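Local coordinates for HAD hydrolase, family IA, variant 3 (Entamoeba histolytica, PDB 6W04), which binds magnesium and is probably a metal-dependent hydrolase of the haloacid dehalogenase superfamily, though its substrate is not established, at residues Asp7-Gly10 against Thr11-Asp15; Thr78-Lys82 against Ser83-Leu87. All coordinates share one frame; numbering follows the deposited sequence.

Interaction 1 (Asp7-Gly10 against Thr11-Asp15); sequences DFNG and TLIFD. With MG (magnesium ion), chain B.
Two torsions set up this loop: CG of Asp7 lies trans to its own backbone N (chi1 180°), which sends the carboxylate to the metal and to Thr11, while CG of Asp15 is tucked between N and carbonyl carbon (chi1 61°), turned back on Asn9 and Gly10. The sequence Asp-Phe-Asn-Gly-Thr, at the end of strand 3-7, is the first motif of the HAD fold, a worked example of how a tightly wound loop builds a metal site. Magnesium is bound by Asp7 OD2 and by the backbone O of Asn9, each at 2.1 Å, with Asp169 and waters also in its shell. The other oxygen of Asp7, OD1, forms a salt bridge with Lys144, so both carboxylate oxygens are held. Thr11 OG1 comes within 3.0 Å of Asp7 OD2 and is hydrogen-bonded to Asp169.

Phe8 O is gripped by two backbone donors, Leu12 N, 2.8 Å from it and on a lone pair, and Thr11 N, which stands above the carbonyl plane, with a weak third bond from Ile13 N. Next to this turn, Asn9 ND2 donates to Asp15 OD2 at 2.7 Å, on the syn side, with amide and carboxylate only 13° from coplanar. Ser111 bonds to Asn9 OD1, so the amide is held at both ends and its rotation is fixed; Tyr76 and His19 bond to the same Asp15 oxygen. Asp15 OD1 takes a weak bond from Gly10 N, 3.0 Å away. The Phe8 ring, stacked on Phe119, meets two aliphatic neighbours: its CD1 lies 3.7 Å from Leu12 CD1, and its CE2 only 3.4 Å from Ile13 CD1.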
ATOM      1  N   ASP A   7       3.328   3.997  -1.468  1.00 27.57           N
ATOM      2  CA  ASP A   7       2.213   3.097  -1.171  1.00 29.04           C
ATOM      3  C   ASP A   7       1.642   3.460   0.188  1.00 32.35           C
ATOM      4  O   ASP A   7       2.323   4.067   1.015  1.00 30.73           O
ATOM      5  CB  ASP A   7       2.695   1.652  -1.160  1.00 24.95           C
ATOM      6  CG  ASP A   7       1.598   0.664  -0.849  1.00 35.70           C
ATOM      7  OD1 ASP A   7       0.510   0.764  -1.457  1.00 31.60           O
ATOM      8  OD2 ASP A   7       1.842  -0.231  -0.015  1.00 34.18           O
ATOM      9  N   PHE A   8       0.388   3.089   0.448  1.00 28.02           N
ATOM     10  CA  PHE A   8      -0.210   3.476   1.722  1.00 27.79           C
ATOM     11  C   PHE A   8      -0.314   2.305   2.695  1.00 29.84           C
ATOM     12  O   PHE A   8       0.409   2.286   3.698  1.00 28.61           O
ATOM     13  CB  PHE A   8      -1.550   4.166   1.513  1.00 28.38           C
ATOM     14  CG  PHE A   8      -2.029   4.871   2.749  1.00 29.55           C
ATOM     15  CD1 PHE A   8      -1.552   6.137   3.062  1.00 30.40           C
ATOM     16  CD2 PHE A   8      -2.869   4.229   3.644  1.00 30.51           C
ATOM     17  CE1 PHE A   8      -1.948   6.779   4.222  1.00 31.88           C
ATOM     18  CE2 PHE A   8      -3.282   4.869   4.799  1.00 33.64           C
ATOM     19  CZ  PHE A   8      -2.815   6.140   5.088  1.00 31.30           C
ATOM     20  N   ASN A   9      -1.175   1.314   2.427  1.00 29.57           N
ATOM     21  CA  ASN A   9      -1.372   0.201   3.355  1.00 27.50           C
ATOM     22  C   ASN A   9      -0.104  -0.632   3.491  1.00 28.73           C
ATOM     23  O   ASN A   9       0.449  -1.111   2.500  1.00 29.86           O
ATOM     24  CB  ASN A   9      -2.516  -0.683   2.861  1.00 29.11           C
ATOM     25  CG  ASN A   9      -3.792   0.101   2.673  1.00 40.31           C
ATOM     26  OD1 ASN A   9      -4.171   0.461   1.551  1.00 39.40           O
ATOM     27  ND2 ASN A   9      -4.442   0.416   3.782  1.00 35.80           N
ATOM     28  N   GLY A  10       0.341  -0.828   4.730  1.00 31.24           N
ATOM     29  CA  GLY A  10       1.540  -1.604   4.998  1.00 30.89           C
ATOM     30  C   GLY A  10       2.823  -0.828   4.822  1.00 35.61           C
ATOM     31  O   GLY A  10       3.881  -1.318   5.213  1.00 32.47           O
ATOM     32  N   THR A  11       2.747   0.381   4.279  1.00 33.98           N
ATOM     33  CA  THR A  11       3.906   1.219   4.009  1.00 33.52           C
ATOM     34  C   THR A  11       3.857   2.501   4.832  1.00 31.72           C
ATOM     35  O   THR A  11       4.767   2.751   5.630  1.00 31.85           O
ATOM     36  CB  THR A  11       3.964   1.522   2.493  1.00 31.33           C
ATOM     37  OG1 THR A  11       4.224   0.309   1.764  1.00 29.67           O
ATOM     38  CG2 THR A  11       5.050   2.551   2.170  1.00 28.85           C
ATOM     39  N   LEU A  12       2.812   3.324   4.669  1.00 29.51           N
ATOM     40  CA  LEU A  12       2.659   4.523   5.490  1.00 30.69           C
ATOM     41  C   LEU A  12       1.937   4.257   6.802  1.00 33.15           C
ATOM     42  O   LEU A  12       2.144   5.000   7.773  1.00 32.58           O
ATOM     43  CB  LEU A  12       1.919   5.614   4.703  1.00 27.00           C
ATOM     44  CG  LEU A  12       2.799   6.375   3.705  1.00 33.58           C
ATOM     45  CD1 LEU A  12       1.980   7.336   2.859  1.00 30.45           C
ATOM     46  CD2 LEU A  12       3.943   7.146   4.432  1.00 29.03           C
ATOM     47  N   ILE A  13       1.086   3.233   6.864  1.00 30.41           N
ATOM     48  CA  ILE A  13       0.536   2.754   8.130  1.00 31.30           C
ATOM     49  C   ILE A  13       0.733   1.241   8.206  1.00 35.06           C
ATOM     50  O   ILE A  13       0.634   0.544   7.196  1.00 26.39           O
ATOM     51  CB  ILE A  13      -0.957   3.128   8.295  1.00 29.70           C
ATOM     52  CG1 ILE A  13      -1.842   2.510   7.193  1.00 25.93           C
ATOM     53  CG2 ILE A  13      -1.142   4.655   8.334  1.00 22.19           C
ATOM     54  CD1 ILE A  13      -3.381   2.710   7.488  1.00 29.26           C
ATOM     55  N   PHE A  14       1.038   0.728   9.401  1.00 26.70           N
ATOM     56  CA  PHE A  14       1.273  -0.714   9.547  1.00 27.92           C
ATOM     57  C   PHE A  14      -0.058  -1.352   9.943  1.00 24.81           C
ATOM     58  O   PHE A  14      -0.304  -1.680  11.099  1.00 30.42           O
ATOM     59  CB  PHE A  14       2.383  -0.995  10.559  1.00 28.09           C
ATOM     60  CG  PHE A  14       3.782  -0.656  10.066  1.00 30.84           C
ATOM     61  CD1 PHE A  14       3.977   0.199   8.983  1.00 34.46           C
ATOM     62  CD2 PHE A  14       4.903  -1.212  10.685  1.00 37.55           C
ATOM     63  CE1 PHE A  14       5.264   0.522   8.534  1.00 35.61           C
ATOM     64  CE2 PHE A  14       6.200  -0.897  10.238  1.00 45.44           C
ATOM     65  CZ  PHE A  14       6.377  -0.026   9.161  1.00 40.99           C
ATOM     66  N   ASP A  15      -0.943  -1.505   8.953  1.00 24.36           N
ATOM     67  CA  ASP A  15      -2.307  -1.975   9.196  1.00 22.66           C
ATOM     68  C   ASP A  15      -2.522  -3.425   8.800  1.00 25.08           C
ATOM     69  O   ASP A  15      -3.660  -3.903   8.831  1.00 28.10           O
ATOM     70  CB  ASP A  15      -3.321  -1.079   8.468  1.00 27.59           C
ATOM     71  CG  ASP A  15      -3.127  -1.065   6.945  1.00 31.15           C
ATOM     72  OD1 ASP A  15      -2.027  -1.417   6.456  1.00 30.94           O
ATOM     73  OD2 ASP A  15      -4.083  -0.697   6.232  1.00 29.52           O
TER
HETATM   74 MG    MG B 301       1.012  -1.986   0.662  1.00 28.64          MG
HETATM   75  O   HOH W   1       1.565  -2.697  -1.272  1.00 29.29           O
HETATM   76  O   HOH W   2       0.382  -3.837   1.681  1.00 30.53           O

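Interaction 2 (Thr78-Lys82 against Ser83-Leu87); sequences TMLMK and SDIKL
Ser83 reaches back over the last turn of helix 62-82, and its hydroxyl adds a bond to the weak ones made by its amide. With OG held between its backbone N and carbonyl carbon (chi1 79°), the hydroxyl points at the preceding turn and donates to Leu80 O, 2.7 Å from OG, approaching somewhat tilted from the carbonyl plane. The backbone N of Ser83 adds weak bonds to the same turn, 2.8 Å to Met79 O and 3.1 Å to Leu80 O. Leu80 O thus takes both the amide and the hydroxyl of one residue. The hydroxyl also looks forward: Ile85 N makes a weak but fairly straight bond to Ser83 OG at 3.3 Å, tying the first bend of the outgoing chain to the helix end.

Leu80 supplies the apolar half. Its CD1 lies 3.8 Å from Ser83 OG and 3.9 Å from Ile85 CD1, the leucine and isoleucine side chains crossing at about a right angle. Around them Leu18 touches both, and Phe119 and Tyr123 pack on Leu80. Lys82, by contrast, contributes the root of its chain, with CB 3.5 Å from Ser83 N. Lys122 from helix 113-123 reaches the carbonyls of Met81 and Ser83, and its positive charge would probably suit the negative end of the helix dipole.

The arrangement is a helix C-terminus at which a serine side chain bonds back to the carbonyl three residues earlier, consistent with the return from the helical cap to the core in HAD proteins with a C1 cap.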
ATOM      1  N   THR A  78     -14.114   0.964  10.065  1.00 28.85           N
ATOM      2  CA  THR A  78     -14.614   1.274  11.394  1.00 36.72           C
ATOM      3  C   THR A  78     -13.535   1.034  12.443  1.00 32.37           C
ATOM      4  O   THR A  78     -13.305   1.873  13.323  1.00 28.43           O
ATOM      5  CB  THR A  78     -15.853   0.423  11.655  1.00 30.33           C
ATOM      6  OG1 THR A  78     -16.853   0.780  10.700  1.00 35.62           O
ATOM      7  CG2 THR A  78     -16.386   0.664  13.045  1.00 37.44           C
ATOM      8  N   MET A  79     -12.849  -0.106  12.343  1.00 24.64           N
ATOM      9  CA  MET A  79     -11.764  -0.420  13.274  1.00 22.75           C
ATOM     10  C   MET A  79     -10.593   0.552  13.131  1.00 22.83           C
ATOM     11  O   MET A  79     -10.047   1.032  14.134  1.00 30.33           O
ATOM     12  CB  MET A  79     -11.295  -1.860  13.051  1.00 24.19           C
ATOM     13  CG  MET A  79     -12.401  -2.906  13.314  1.00 29.15           C
ATOM     14  SD  MET A  79     -12.865  -3.082  15.084  1.00 41.16           S
ATOM     15  CE  MET A  79     -11.238  -3.346  15.813  1.00 42.55           C
ATOM     16  N   LEU A  80     -10.180   0.833  11.890  1.00 21.15           N
ATOM     17  CA  LEU A  80      -9.092   1.765  11.643  1.00 24.59           C
ATOM     18  C   LEU A  80      -9.382   3.138  12.251  1.00 29.93           C
ATOM     19  O   LEU A  80      -8.520   3.722  12.921  1.00 26.16           O
ATOM     20  CB  LEU A  80      -8.814   1.895  10.139  1.00 24.13           C
ATOM     21  CG  LEU A  80      -7.653   2.871   9.868  1.00 25.21           C
ATOM     22  CD1 LEU A  80      -6.349   2.211  10.415  1.00 27.62           C
ATOM     23  CD2 LEU A  80      -7.498   3.157   8.399  1.00 27.08           C
ATOM     24  N   MET A  81     -10.599   3.659  12.040  1.00 27.64           N
ATOM     25  CA  MET A  81     -10.949   4.971  12.579  0.54 28.73           C
ATOM     26  C   MET A  81     -10.825   5.011  14.095  1.00 29.87           C
ATOM     27  O   MET A  81     -10.366   6.008  14.660  1.00 29.52           O
ATOM     28  CB  MET A  81     -12.368   5.358  12.160  0.54 33.70           C
ATOM     29  CG  MET A  81     -12.427   6.231  10.936  0.54 40.54           C
ATOM     30  SD  MET A  81     -11.696   7.844  11.255  0.54 50.90           S
ATOM     31  CE  MET A  81     -12.268   8.724   9.810  0.54 55.90           C
ATOM     32  N   LYS A  82     -11.253   3.955  14.784  1.00 29.33           N
ATOM     33  CA  LYS A  82     -11.145   4.047  16.238  1.00 34.07           C
ATOM     34  C   LYS A  82      -9.802   3.556  16.766  1.00 33.28           C
ATOM     35  O   LYS A  82      -9.500   3.810  17.937  1.00 30.18           O
ATOM     36  CB  LYS A  82     -12.289   3.305  16.940  1.00 40.32           C
ATOM     37  CG  LYS A  82     -12.429   1.832  16.655  1.00 42.27           C
ATOM     38  CD  LYS A  82     -13.734   1.335  17.302  1.00 49.20           C
ATOM     39  CE  LYS A  82     -14.116  -0.046  16.798  1.00 42.15           C
ATOM     40  NZ  LYS A  82     -15.276  -0.618  17.523  1.00 37.93           N
ATOM     41  N   SER A  83      -8.979   2.934  15.919  1.00 27.99           N
ATOM     42  CA  SER A  83      -7.642   2.499  16.304  1.00 29.74           C
ATOM     43  C   SER A  83      -6.718   3.708  16.509  1.00 32.13           C
ATOM     44  O   SER A  83      -7.067   4.857  16.209  1.00 30.17           O
ATOM     45  CB  SER A  83      -7.044   1.594  15.226  1.00 24.95           C
ATOM     46  OG  SER A  83      -6.560   2.403  14.162  1.00 29.16           O
ATOM     47  N   ASP A  84      -5.523   3.450  17.061  1.00 30.61           N
ATOM     48  CA  ASP A  84      -4.513   4.499  17.191  1.00 32.45           C
ATOM     49  C   ASP A  84      -3.337   4.233  16.257  1.00 37.75           C
ATOM     50  O   ASP A  84      -2.223   4.694  16.501  1.00 33.31           O
ATOM     51  CB  ASP A  84      -4.046   4.663  18.644  1.00 36.12           C
ATOM     52  CG  ASP A  84      -3.283   3.448  19.168  1.00 54.83           C
ATOM     53  OD1 ASP A  84      -3.074   2.481  18.411  1.00 45.88           O
ATOM     54  OD2 ASP A  84      -2.895   3.464  20.355  1.00 56.92           O
ATOM     55  N   ILE A  85      -3.567   3.471  15.199  1.00 28.17           N
ATOM     56  CA  ILE A  85      -2.529   3.275  14.189  1.00 33.71           C
ATOM     57  C   ILE A  85      -2.150   4.630  13.610  1.00 29.85           C
ATOM     58  O   ILE A  85      -3.011   5.380  13.137  1.00 32.18           O
ATOM     59  CB  ILE A  85      -3.020   2.319  13.112  1.00 28.26           C
ATOM     60  CG1 ILE A  85      -3.298   0.947  13.736  1.00 32.81           C
ATOM     61  CG2 ILE A  85      -2.014   2.248  11.949  1.00 35.03           C
ATOM     62  CD1 ILE A  85      -4.145   0.047  12.808  1.00 34.09           C
ATOM     63  N   LYS A  86      -0.867   4.962  13.676  1.00 30.40           N
ATOM     64  CA  LYS A  86      -0.348   6.258  13.252  1.00 30.87           C
ATOM     65  C   LYS A  86       0.430   6.107  11.947  1.00 34.58           C
ATOM     66  O   LYS A  86       0.834   5.001  11.563  1.00 31.47           O
ATOM     67  CB  LYS A  86       0.567   6.856  14.325  1.00 36.98           C
ATOM     68  CG  LYS A  86      -0.135   7.203  15.621  1.00 46.92           C
ATOM     69  CD  LYS A  86       0.860   7.607  16.703  1.00 59.17           C
ATOM     70  CE  LYS A  86       0.141   7.893  18.017  1.00 72.27           C
ATOM     71  NZ  LYS A  86      -0.677   6.718  18.461  1.00 76.45           N
ATOM     72  N   LEU A  87       0.667   7.240  11.283  1.00 31.55           N
ATOM     73  CA  LEU A  87       1.591   7.233  10.157  1.00 34.77           C
ATOM     74  C   LEU A  87       2.958   6.751  10.623  1.00 34.98           C
ATOM     75  O   LEU A  87       3.403   7.083  11.721  1.00 35.41           O
ATOM     76  CB  LEU A  87       1.699   8.624   9.539  1.00 35.18           C
ATOM     77  CG  LEU A  87       0.513   9.105   8.708  1.00 36.98           C
ATOM     78  CD1 LEU A  87       0.726  10.548   8.294  1.00 36.60           C
ATOM     79  CD2 LEU A  87       0.300   8.233   7.484  1.00 35.09           C
TER

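In the fold
Interaction 1 is buried near the centre of the chain, at the end of strand 3-7, whereas interaction 2 lies nearer the surface, about 16 Å from that centre to its own, where helix 62-82 runs out. Their chemistry follows their place: metal coordination, charged partners and an aromatic-aliphatic cluster in the first, helix-end bonds with a small apolar patch in the second. The two meet directly. Ile13 CB is 3.9 Å from Ile85 CG2, and Leu87 CD2 packs against Leu12 O at 3.7 Å, so the segment leaving the helix lies against the metal loop. Helix 113-123 serves both, through Phe119 and Tyr123, which touch side chains of each contact.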